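Long-range contacts in cytosolic phospholipase A2 delta (Homo sapiens, PDB 5IZ5), which hydrolyses the sn-2 ester of glycerophospholipids in a calcium-dependent manner, releasing a fatty acid, with a preference for linoleic acid: residues K126-S131 and V140-E145; I160-L165 and F510-L515; Y343-A348 and R787-N792; L540-D545 and S581-G586. The protein carries 3 engineered substitutions. All coordinates share one frame; numbering follows the deposited sequence.

Contact 1: residues K126-S131 and V140-E145; sequences KTFSQS and VEFLME
Phe128 and Phe142 reach toward each other tip to tip across a beta hairpin, Phe128 CZ lying 4.0 Å from Phe142 CE2. Each ring meets the other at its rim, near the ring plane, so neither phenyl lies flat over its partner. Val140 wedges in beside the pair and divides its methyls between the two rings. Val140 CG2 sits in plane at the edge of the Phe128 ring, 4.0 Å from Phe128 CE2, whereas Val140 CG1 lies 3.7 Å above one face of Phe142, displaced toward the rim. At the in-plane edge of that second ring comes the aliphatic start of Lys126, with CB 4.0 Å from Phe142 CE2. The lysine chain then bends at chi2 and leads its amine away, to a salt bridge with Glu117. Beneath the side chains, Lys126 and Val140 form an antiparallel hydrogen-bonded pair: Lys126 N gives to Val140 O at 2.9 Å, and Val140 N returns an almost straight bond to Lys126 O, also 2.9 Å. Lys126, Phe128, Val140 and Phe142 thus share one face of the sheet, Thr127 and Glu141 the other. The two strands, 124-129 and 137-146, are the arms of a hairpin in the N-terminal C2 domain. Their aromatic face packs on the second sheet of this beta sandwich, where Phe128 meets Phe109, Val111 and Tyr113 of strand 106-114, while Val140 and Phe142 touch Leu94 and Leu92 of strand 91-98; strand 21-36 flanks 137-146 within the sheet.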
# COMPACT_ATOMS: atom_id res chain seq x y z
N LYS B 126 -14.21 3.10 -37.30
CA LYS B 126 -13.65 1.93 -36.64
C LYS B 126 -14.62 0.75 -36.70
O LYS B 126 -15.82 0.91 -36.50
CB LYS B 126 -13.31 2.28 -35.19
CG LYS B 126 -11.90 2.81 -34.98
CD LYS B 126 -10.94 1.66 -34.69
CE LYS B 126 -9.50 2.08 -34.89
NZ LYS B 126 -8.56 1.11 -34.25
N THR B 127 -14.08 -0.43 -37.01
CA THR B 127 -14.81 -1.68 -36.88
C THR B 127 -14.05 -2.52 -35.86
O THR B 127 -12.91 -2.92 -36.10
CB THR B 127 -14.91 -2.44 -38.22
OG1 THR B 127 -15.72 -1.68 -39.12
CG2 THR B 127 -15.55 -3.82 -38.03
N PHE B 128 -14.68 -2.77 -34.71
CA PHE B 128 -14.04 -3.51 -33.63
C PHE B 128 -14.39 -4.99 -33.71
O PHE B 128 -15.56 -5.34 -33.90
CB PHE B 128 -14.49 -2.94 -32.28
CG PHE B 128 -14.03 -1.53 -32.02
CD1 PHE B 128 -12.70 -1.27 -31.73
CD2 PHE B 128 -14.92 -0.47 -32.05
CE1 PHE B 128 -12.26 0.03 -31.48
CE2 PHE B 128 -14.50 0.83 -31.80
CZ PHE B 128 -13.17 1.08 -31.52
N SER B 129 -13.38 -5.85 -33.55
CA SER B 129 -13.53 -7.30 -33.64
C SER B 129 -13.11 -7.96 -32.34
O SER B 129 -12.14 -7.54 -31.74
CB SER B 129 -12.67 -7.89 -34.75
OG SER B 129 -12.38 -9.26 -34.49
N GLN B 130 -13.81 -9.03 -31.96
CA GLN B 130 -13.61 -9.67 -30.66
C GLN B 130 -12.33 -10.50 -30.57
O GLN B 130 -11.45 -10.23 -29.75
CB GLN B 130 -14.80 -10.59 -30.36
CG GLN B 130 -15.09 -10.78 -28.87
CD GLN B 130 -15.77 -9.57 -28.27
OE1 GLN B 130 -15.68 -8.48 -28.81
NE2 GLN B 130 -16.47 -9.77 -27.15
N SER B 131 -12.25 -11.51 -31.43
CA SER B 131 -11.21 -12.53 -31.35
C SER B 131 -10.58 -12.66 -32.74
O SER B 131 -11.15 -12.18 -33.72
CB SER B 131 -11.80 -13.86 -30.84
OG SER B 131 -11.90 -14.86 -31.85
N VAL B 140 -18.29 1.87 -35.29
CA VAL B 140 -18.38 3.13 -34.56
C VAL B 140 -17.62 4.20 -35.33
O VAL B 140 -16.64 3.90 -36.01
CB VAL B 140 -17.77 3.00 -33.15
CG1 VAL B 140 -18.02 4.26 -32.33
CG2 VAL B 140 -18.33 1.78 -32.43
N GLU B 141 -18.06 5.45 -35.21
CA GLU B 141 -17.27 6.58 -35.72
C GLU B 141 -17.00 7.63 -34.66
O GLU B 141 -17.86 7.94 -33.82
CB GLU B 141 -17.84 7.20 -37.00
CG GLU B 141 -19.33 7.03 -37.26
CD GLU B 141 -19.73 7.52 -38.64
OE1 GLU B 141 -18.84 7.77 -39.48
OE2 GLU B 141 -20.95 7.65 -38.89
N PHE B 142 -15.79 8.18 -34.71
CA PHE B 142 -15.30 9.14 -33.72
C PHE B 142 -14.97 10.46 -34.39
O PHE B 142 -14.28 10.49 -35.41
CB PHE B 142 -14.04 8.61 -33.05
CG PHE B 142 -14.24 7.31 -32.32
CD1 PHE B 142 -14.65 7.31 -31.00
CD2 PHE B 142 -14.00 6.10 -32.96
CE1 PHE B 142 -14.82 6.11 -30.33
CE2 PHE B 142 -14.18 4.90 -32.30
CZ PHE B 142 -14.59 4.90 -30.98
N LEU B 143 -15.44 11.56 -33.80
CA LEU B 143 -15.01 12.88 -34.23
C LEU B 143 -14.62 13.73 -33.03
O LEU B 143 -15.42 13.94 -32.12
CB LEU B 143 -16.10 13.60 -35.03
CG LEU B 143 -15.66 14.97 -35.58
CD1 LEU B 143 -14.73 14.82 -36.78
CD2 LEU B 143 -16.86 15.84 -35.94
N MET B 144 -13.38 14.20 -33.06
CA MET B 144 -12.85 15.06 -32.03
C MET B 144 -12.81 16.48 -32.55
O MET B 144 -12.25 16.74 -33.61
CB MET B 144 -11.45 14.60 -31.65
CG MET B 144 -10.89 15.28 -30.42
SD MET B 144 -11.51 14.53 -28.89
CE MET B 144 -10.54 13.02 -28.81
N GLU B 145 -13.41 17.40 -31.79
CA GLU B 145 -13.50 18.79 -32.18
C GLU B 145 -13.09 19.71 -31.06
O GLU B 145 -13.27 19.39 -29.89
CB GLU B 145 -14.93 19.12 -32.55
CG GLU B 145 -15.37 18.60 -33.89
CD GLU B 145 -16.74 19.11 -34.30
OE1 GLU B 145 -17.58 19.37 -33.41
OE2 GLU B 145 -16.98 19.27 -35.51

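Contact 2: residues I160-L165 and F510-L515; sequences IVAREL and FFMGRL
Leu165 pushes its branched end into the hairpin 510-515, CD1 lying 3.7 Å from Phe511 CE1 and 3.9 Å from Met512 CB. Its other methyl, CD2, rests 3.7 Å from Arg514 CD as the two side chains slide past each other in opposite directions, and Leu165 CB sits 3.8 Å above the centre of the Arg514 guanidinium. Met512 makes the second grip. Its chain bends at chi2 and chi3 (71° and 72°), and the sulfur accepts a weak hydrogen bond from Arg163 N at 3.3 Å, while Met512 CE touches Arg163 CB at 3.8 Å. These residues form the tip of a two-stranded hairpin closed by a type I' turn from Phe511 to Arg514; the catalytic region thereby presses this turn against strand 160-172, which pairs with strands 210-216 and 266-277 and probably forms part of a second C2 domain. Arg514 NH1 holds the turn from within, donating to Met512 O at 3.2 Å, and a water modelled too close to both for certainty links it to Arg163 O. An alanine in place of Arg514 would probably deprive Met512 O of this donor and strip the flat cover from Leu165 CB. Further out, Pro279 O takes a hydrogen bond from Arg514 NH2, and Leu165 bonds through its backbone to Cys278, disulfide partner of Cys167. The guanidinium of Arg163 turns away to a salt bridge with Glu152.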
# COMPACT_ATOMS: atom_id res chain seq x y z
N ILE B 160 0.27 10.69 -12.25
CA ILE B 160 -1.07 10.87 -11.71
C ILE B 160 -1.53 12.29 -11.98
O ILE B 160 -0.75 13.22 -11.83
CB ILE B 160 -1.06 10.67 -10.17
CG1 ILE B 160 -0.93 9.18 -9.80
CG2 ILE B 160 -2.27 11.31 -9.50
CD1 ILE B 160 -2.04 8.28 -10.30
N VAL B 161 -2.81 12.45 -12.33
CA VAL B 161 -3.43 13.75 -12.59
C VAL B 161 -4.63 13.96 -11.67
O VAL B 161 -5.52 13.11 -11.57
CB VAL B 161 -3.95 13.86 -14.04
CG1 VAL B 161 -4.65 15.19 -14.26
CG2 VAL B 161 -2.83 13.68 -15.04
N ALA B 162 -4.63 15.11 -11.02
CA ALA B 162 -5.79 15.59 -10.29
C ALA B 162 -6.58 16.52 -11.21
O ALA B 162 -6.09 17.60 -11.61
CB ALA B 162 -5.35 16.31 -9.04
N ARG B 163 -7.78 16.09 -11.57
CA ARG B 163 -8.66 16.87 -12.44
C ARG B 163 -9.22 18.05 -11.66
O ARG B 163 -9.31 17.98 -10.43
CB ARG B 163 -9.81 16.01 -12.96
CG ARG B 163 -9.38 14.77 -13.74
CD ARG B 163 -8.64 15.14 -15.01
NE ARG B 163 -9.49 15.94 -15.90
CZ ARG B 163 -10.34 15.45 -16.81
NH1 ARG B 163 -10.47 14.14 -16.99
NH2 ARG B 163 -11.07 16.29 -17.55
N GLU B 164 -9.59 19.12 -12.37
CA GLU B 164 -10.20 20.28 -11.71
C GLU B 164 -11.51 19.85 -11.06
O GLU B 164 -12.31 19.15 -11.68
CB GLU B 164 -10.46 21.41 -12.71
CG GLU B 164 -10.90 22.71 -12.06
CD GLU B 164 -11.20 23.81 -13.06
OE1 GLU B 164 -12.03 24.68 -12.74
OE2 GLU B 164 -10.61 23.83 -14.16
N LEU B 165 -11.72 20.25 -9.81
CA LEU B 165 -12.88 19.80 -9.04
C LEU B 165 -13.78 20.98 -8.73
O LEU B 165 -13.30 22.03 -8.29
CB LEU B 165 -12.45 19.14 -7.72
CG LEU B 165 -13.17 17.86 -7.29
CD1 LEU B 165 -13.00 16.78 -8.35
CD2 LEU B 165 -12.61 17.39 -5.96
N PHE B 510 -10.83 9.53 0.46
CA PHE B 510 -10.36 10.58 -0.41
C PHE B 510 -11.09 10.53 -1.73
O PHE B 510 -11.63 9.49 -2.12
CB PHE B 510 -8.87 10.38 -0.72
CG PHE B 510 -7.96 10.63 0.46
CD1 PHE B 510 -7.24 11.81 0.57
CD2 PHE B 510 -7.81 9.67 1.45
CE1 PHE B 510 -6.40 12.03 1.64
CE2 PHE B 510 -6.95 9.88 2.52
CZ PHE B 510 -6.25 11.06 2.61
N PHE B 511 -11.08 11.67 -2.42
CA PHE B 511 -11.52 11.74 -3.81
C PHE B 511 -10.74 12.82 -4.56
O PHE B 511 -10.70 13.99 -4.16
CB PHE B 511 -13.01 12.04 -3.90
CG PHE B 511 -13.51 12.16 -5.31
CD1 PHE B 511 -13.88 13.40 -5.83
CD2 PHE B 511 -13.56 11.05 -6.13
CE1 PHE B 511 -14.32 13.51 -7.14
CE2 PHE B 511 -14.00 11.15 -7.44
CZ PHE B 511 -14.37 12.39 -7.95
N MET B 512 -10.13 12.43 -5.67
CA MET B 512 -9.33 13.32 -6.50
C MET B 512 -8.29 14.10 -5.68
O MET B 512 -8.06 15.29 -5.91
CB MET B 512 -10.23 14.29 -7.27
CG MET B 512 -9.58 14.92 -8.50
SD MET B 512 -9.35 13.74 -9.82
CE MET B 512 -11.04 13.50 -10.37
N GLY B 513 -7.66 13.41 -4.73
CA GLY B 513 -6.60 13.99 -3.94
C GLY B 513 -7.07 14.80 -2.76
O GLY B 513 -6.23 15.23 -1.96
N ARG B 514 -8.38 15.01 -2.63
CA ARG B 514 -8.95 15.73 -1.49
C ARG B 514 -9.45 14.78 -0.42
O ARG B 514 -9.98 13.71 -0.71
CB ARG B 514 -10.12 16.63 -1.91
CG ARG B 514 -9.71 17.96 -2.52
CD ARG B 514 -9.49 17.84 -4.01
NE ARG B 514 -9.31 19.14 -4.64
CZ ARG B 514 -8.98 19.32 -5.92
NH1 ARG B 514 -8.77 18.27 -6.70
NH2 ARG B 514 -8.85 20.55 -6.41
N LEU B 515 -9.29 15.19 0.83
CA LEU B 515 -9.81 14.44 1.96
C LEU B 515 -11.33 14.59 2.01
O LEU B 515 -11.83 15.70 2.12
CB LEU B 515 -9.16 14.96 3.24
CG LEU B 515 -9.65 14.36 4.56
CD1 LEU B 515 -9.30 12.89 4.64
CD2 LEU B 515 -9.06 15.14 5.72
O HOH W 1 -7.78 19.05 -8.84

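Contact 3: residues Y343-A348 and R787-N792; sequences YGHLLA and RLSDYN
Gly344 lies directly against Ser789, its CA 4.1 Å from Ser789 CB, where helices 335-351 and 779-794 approach most tightly. The segment axes come within 7.1 Å and cross at -39°. Glycine's lack of a side chain permits this approach, and Gly344 O accepts a CA-H...O contact from Asp790 CA at 3.4 Å. One turn on, Ala348 continues this small-residue strip, with CB 3.2 Å from Asp790 OD1. On one flank the imidazole of His345 turns back toward the partner helix, presenting the ring edge to Ser789. His345 ND1 gives a weak, bent hydrogen bond to Ser789 O (3.3 Å, 131°), and its CE1 touches Ser789 CB at 3.6 Å. The same ring stacks on Phe676, so an alanine in place of His345 would probably lose the bond to Ser789 O and open a gap between Ser789 and Phe676. Ser789 OG has its strongest partner in Ser341 OG. The opposite flank is looser: Leu347 CD2 merely reaches Asp790 OD2 at 3.9 Å, that oxygen has a long, weak ion pair with Lys351, and beyond it the exposed Arg787 points away from the interface. Gly344 and Ala348 form a GxxxA pattern; the right-handed crossing of helices running in the same general direction and the CA-H...O contact recall GxxxG-type packing, which here docks a C-terminal helix onto the helix that begins at the substrate-binding pair Gly334 and Gly335 of the alpha/beta hydrolase core.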
# COMPACT_ATOMS: atom_id res chain seq x y z
N TYR B 343 17.06 -6.70 17.29
CA TYR B 343 17.42 -6.06 18.54
C TYR B 343 18.93 -6.21 18.81
O TYR B 343 19.61 -5.25 19.20
CB TYR B 343 16.65 -6.66 19.71
CG TYR B 343 15.30 -6.03 20.00
CD1 TYR B 343 15.20 -4.70 20.39
CD2 TYR B 343 14.12 -6.78 19.92
CE1 TYR B 343 13.97 -4.13 20.67
CE2 TYR B 343 12.89 -6.21 20.20
CZ TYR B 343 12.82 -4.89 20.57
OH TYR B 343 11.60 -4.33 20.85
N GLY B 344 19.43 -7.42 18.61
CA GLY B 344 20.85 -7.73 18.78
C GLY B 344 21.73 -6.97 17.81
O GLY B 344 22.78 -6.47 18.20
N HIS B 345 21.30 -6.89 16.55
CA HIS B 345 22.03 -6.14 15.54
C HIS B 345 22.11 -4.65 15.88
O HIS B 345 23.14 -4.01 15.68
CB HIS B 345 21.42 -6.31 14.15
CG HIS B 345 21.59 -7.68 13.58
ND1 HIS B 345 22.67 -8.48 13.87
CD2 HIS B 345 20.82 -8.39 12.71
CE1 HIS B 345 22.56 -9.62 13.21
NE2 HIS B 345 21.45 -9.59 12.50
N LEU B 346 21.01 -4.11 16.40
CA LEU B 346 20.97 -2.71 16.80
C LEU B 346 21.85 -2.47 18.03
O LEU B 346 22.52 -1.44 18.12
CB LEU B 346 19.53 -2.26 17.06
CG LEU B 346 18.60 -2.21 15.84
CD1 LEU B 346 17.17 -1.99 16.28
CD2 LEU B 346 19.02 -1.13 14.85
N LEU B 347 21.85 -3.41 18.98
CA LEU B 347 22.71 -3.32 20.16
C LEU B 347 24.18 -3.24 19.77
O LEU B 347 24.93 -2.42 20.30
CB LEU B 347 22.47 -4.50 21.10
CG LEU B 347 23.28 -4.54 22.41
CD1 LEU B 347 22.92 -3.37 23.32
CD2 LEU B 347 23.04 -5.85 23.14
N ALA B 348 24.59 -4.10 18.84
CA ALA B 348 25.94 -4.10 18.32
C ALA B 348 26.30 -2.74 17.74
O ALA B 348 27.31 -2.14 18.12
CB ALA B 348 26.11 -5.18 17.27
N ARG B 787 22.43 -12.54 21.50
CA ARG B 787 23.88 -12.40 21.68
C ARG B 787 24.65 -12.85 20.43
O ARG B 787 25.66 -12.25 20.08
CB ARG B 787 24.38 -13.17 22.91
CG ARG B 787 23.91 -12.60 24.24
CD ARG B 787 24.86 -12.95 25.38
NE ARG B 787 24.36 -12.49 26.68
CZ ARG B 787 23.68 -13.23 27.56
NH1 ARG B 787 23.40 -14.51 27.33
NH2 ARG B 787 23.28 -12.67 28.70
N LEU B 788 24.15 -13.88 19.76
CA LEU B 788 24.71 -14.29 18.47
C LEU B 788 24.68 -13.13 17.48
O LEU B 788 25.68 -12.84 16.82
CB LEU B 788 23.93 -15.46 17.89
CG LEU B 788 24.23 -15.81 16.42
CD1 LEU B 788 25.70 -16.18 16.25
CD2 LEU B 788 23.34 -16.93 15.94
N SER B 789 23.52 -12.48 17.37
CA SER B 789 23.33 -11.38 16.43
C SER B 789 24.26 -10.23 16.77
O SER B 789 24.92 -9.68 15.89
CB SER B 789 21.87 -10.91 16.46
OG SER B 789 20.97 -11.98 16.20
N ASP B 790 24.28 -9.86 18.04
CA ASP B 790 25.19 -8.84 18.56
C ASP B 790 26.64 -9.16 18.20
O ASP B 790 27.36 -8.32 17.65
CB ASP B 790 25.01 -8.75 20.08
CG ASP B 790 25.92 -7.72 20.72
OD1 ASP B 790 26.42 -6.81 20.02
OD2 ASP B 790 26.13 -7.82 21.94
N TYR B 791 27.05 -10.39 18.50
CA TYR B 791 28.41 -10.84 18.22
C TYR B 791 28.76 -10.75 16.74
O TYR B 791 29.81 -10.20 16.38
CB TYR B 791 28.59 -12.27 18.71
CG TYR B 791 29.91 -12.88 18.31
CD1 TYR B 791 31.02 -12.78 19.14
CD2 TYR B 791 30.04 -13.55 17.11
CE1 TYR B 791 32.24 -13.34 18.77
CE2 TYR B 791 31.24 -14.11 16.73
CZ TYR B 791 32.34 -14.00 17.56
OH TYR B 791 33.54 -14.56 17.19
N ASN B 792 27.89 -11.28 15.88
CA ASN B 792 28.13 -11.30 14.43
C ASN B 792 28.39 -9.93 13.83
O ASN B 792 29.15 -9.80 12.87
CB ASN B 792 26.96 -11.94 13.69
CG ASN B 792 26.91 -13.44 13.87
OD1 ASN B 792 27.73 -14.02 14.57
ND2 ASN B 792 25.95 -14.07 13.22

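Contact 4: residues L540-D545 and S581-G586; sequences LDAWYD and SWLQPG. With SO4 (sulfate ion), chain M.
The indole of Trp543 meets segment 581-586 along its pyrrole edge, where Leu583 O lies near the ring plane, 3.4 Å from NE1. A water sits at this edge in the plane of the ring and accepts from Trp543 NE1 at 2.9 Å, then donates to Trp582 O and to Gln584 O. The indole N-H is thus tied to two carbonyls of the loop through a single molecule. Tyr544 OH is another in-plane neighbour of the indole, and Leu589, Ala590 and Phe593 of helix 588-593 pack on the same side chain. The second indole, Trp582, has Leu583 CB 3.9 Å above the centre of one face; it also meets Trp432, with the planes about 25° apart, and its NE1 bonds to Ser773 O. Beside the indole of Trp543, Ala542 CB touches Leu583 CG at 3.6 Å and Leu583 O at 3.4 Å; the leucine CG stands anti to its backbone N (chi1 -164°), which sets CG against Ala542 CB. Pro585 finishes the strip at the more exposed end, CG lying 3.4 Å from Ala542 O in the last turn of helix 534-543. Ser581 is near a sulfate, probably from the crystallisation liquor, whose oxygen nearest Ser581 is less surely placed. The Leu583 side chain is about 11 Å from the substrate-binding Gly335, and both segments fall between Ser365 and Asp651 in sequence, where group IV phospholipases carry a cap region; the helix end and loop joined here probably belong to it.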
# COMPACT_ATOMS: atom_id res chain seq x y z
N LEU B 540 -5.35 -18.65 9.47
CA LEU B 540 -6.41 -19.23 8.66
C LEU B 540 -6.18 -20.72 8.41
O LEU B 540 -7.11 -21.52 8.52
CB LEU B 540 -6.53 -18.45 7.34
CG LEU B 540 -7.58 -18.99 6.33
CD1 LEU B 540 -8.53 -17.92 5.81
CD2 LEU B 540 -6.90 -19.66 5.15
N ASP B 541 -4.95 -21.10 8.06
CA ASP B 541 -4.60 -22.51 7.85
C ASP B 541 -4.65 -23.35 9.12
O ASP B 541 -5.10 -24.50 9.11
CB ASP B 541 -3.20 -22.65 7.25
CG ASP B 541 -3.13 -22.26 5.77
OD1 ASP B 541 -4.18 -22.01 5.14
OD2 ASP B 541 -1.99 -22.22 5.25
N ALA B 542 -4.14 -22.80 10.22
CA ALA B 542 -4.14 -23.51 11.50
C ALA B 542 -5.56 -23.74 12.02
O ALA B 542 -5.81 -24.72 12.72
CB ALA B 542 -3.32 -22.75 12.52
N TRP B 543 -6.48 -22.84 11.69
CA TRP B 543 -7.83 -22.86 12.25
C TRP B 543 -8.88 -23.55 11.40
O TRP B 543 -9.73 -24.24 11.94
CB TRP B 543 -8.32 -21.45 12.56
CG TRP B 543 -7.82 -20.91 13.88
CD1 TRP B 543 -6.84 -21.46 14.66
CD2 TRP B 543 -8.26 -19.73 14.55
NE1 TRP B 543 -6.66 -20.70 15.79
CE2 TRP B 543 -7.51 -19.63 15.75
CE3 TRP B 543 -9.22 -18.75 14.27
CZ2 TRP B 543 -7.69 -18.59 16.66
CZ3 TRP B 543 -9.40 -17.71 15.18
CH2 TRP B 543 -8.63 -17.64 16.35
N TYR B 544 -8.83 -23.32 10.09
CA TYR B 544 -9.88 -23.72 9.17
C TYR B 544 -9.35 -24.78 8.22
O TYR B 544 -8.37 -24.55 7.51
CB TYR B 544 -10.39 -22.52 8.38
CG TYR B 544 -10.90 -21.42 9.28
CD1 TYR B 544 -10.04 -20.41 9.68
CD2 TYR B 544 -12.21 -21.41 9.76
CE1 TYR B 544 -10.47 -19.40 10.52
CE2 TYR B 544 -12.65 -20.40 10.60
CZ TYR B 544 -11.77 -19.40 10.97
OH TYR B 544 -12.16 -18.40 11.79
N ASP B 545 -10.01 -25.93 8.21
CA ASP B 545 -9.68 -26.97 7.25
C ASP B 545 -10.19 -26.53 5.89
O ASP B 545 -11.27 -26.94 5.46
CB ASP B 545 -10.32 -28.31 7.68
CG ASP B 545 -9.70 -29.51 6.98
OD1 ASP B 545 -9.15 -29.34 5.87
OD2 ASP B 545 -9.76 -30.63 7.55
N SER B 581 2.09 -22.65 20.21
CA SER B 581 1.00 -22.82 21.15
C SER B 581 -0.20 -21.92 20.86
O SER B 581 -1.33 -22.39 20.82
CB SER B 581 1.46 -22.54 22.57
OG SER B 581 2.49 -23.43 22.96
N TRP B 582 0.07 -20.62 20.68
CA TRP B 582 -1.00 -19.63 20.47
C TRP B 582 -1.88 -19.91 19.24
O TRP B 582 -3.05 -19.54 19.21
CB TRP B 582 -0.39 -18.22 20.33
CG TRP B 582 0.22 -17.93 18.99
CD1 TRP B 582 1.50 -18.23 18.60
CD2 TRP B 582 -0.40 -17.30 17.87
NE1 TRP B 582 1.70 -17.83 17.31
CE2 TRP B 582 0.56 -17.25 16.83
CE3 TRP B 582 -1.68 -16.77 17.63
CZ2 TRP B 582 0.28 -16.70 15.58
CZ3 TRP B 582 -1.95 -16.22 16.39
CH2 TRP B 582 -0.98 -16.18 15.38
N LEU B 583 -1.30 -20.59 18.26
CA LEU B 583 -1.90 -20.76 16.95
C LEU B 583 -2.82 -21.99 16.81
O LEU B 583 -3.55 -22.11 15.82
CB LEU B 583 -0.76 -20.83 15.93
CG LEU B 583 -1.08 -20.64 14.45
CD1 LEU B 583 -2.03 -19.48 14.24
CD2 LEU B 583 0.19 -20.46 13.65
N GLN B 584 -2.81 -22.88 17.80
CA GLN B 584 -3.48 -24.18 17.67
C GLN B 584 -5.01 -24.11 17.78
O GLN B 584 -5.55 -23.26 18.49
CB GLN B 584 -2.93 -25.17 18.71
CG GLN B 584 -1.47 -25.56 18.54
CD GLN B 584 -1.18 -26.29 17.23
OE1 GLN B 584 -2.02 -27.04 16.72
NE2 GLN B 584 0.01 -26.08 16.68
N PRO B 585 -5.72 -25.03 17.09
CA PRO B 585 -7.18 -24.94 16.92
C PRO B 585 -8.04 -25.08 18.19
O PRO B 585 -9.22 -24.71 18.15
CB PRO B 585 -7.51 -26.09 15.96
CG PRO B 585 -6.21 -26.63 15.47
CD PRO B 585 -5.19 -26.28 16.52
N GLY B 586 -7.50 -25.60 19.28
CA GLY B 586 -8.30 -25.82 20.49
C GLY B 586 -8.17 -24.76 21.58
O GLY B 586 -8.57 -24.98 22.72
S SO4 M . 2.79 -20.83 25.89
O1 SO4 M . 3.93 -21.06 26.81
O2 SO4 M . 3.12 -19.75 24.94
O3 SO4 M . 2.50 -22.08 25.15
O4 SO4 M . 1.59 -20.46 26.66
O HOH W 2 -5.32 -20.57 18.32

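Contacts 1 to 3 are buried, while contact 4 is only partly so, with Pro585 exposed. Contacts 1 and 2 reach the same large antiparallel sheet, their centres about 30 Å apart, yet differ in kind: the first is an aromatic face on backbone-paired strands of the C2 domain, the second a side-chain clasp between that sheet and the catalytic region, using sulfur, a guanidinium and a water. Contacts 3 and 4 both lie in the catalytic region, about 33 Å apart between centres. In contact 3 regular helices approach closely through glycine and alanine; in contact 4 a helix end meets an irregular loop through a water-bridged indole.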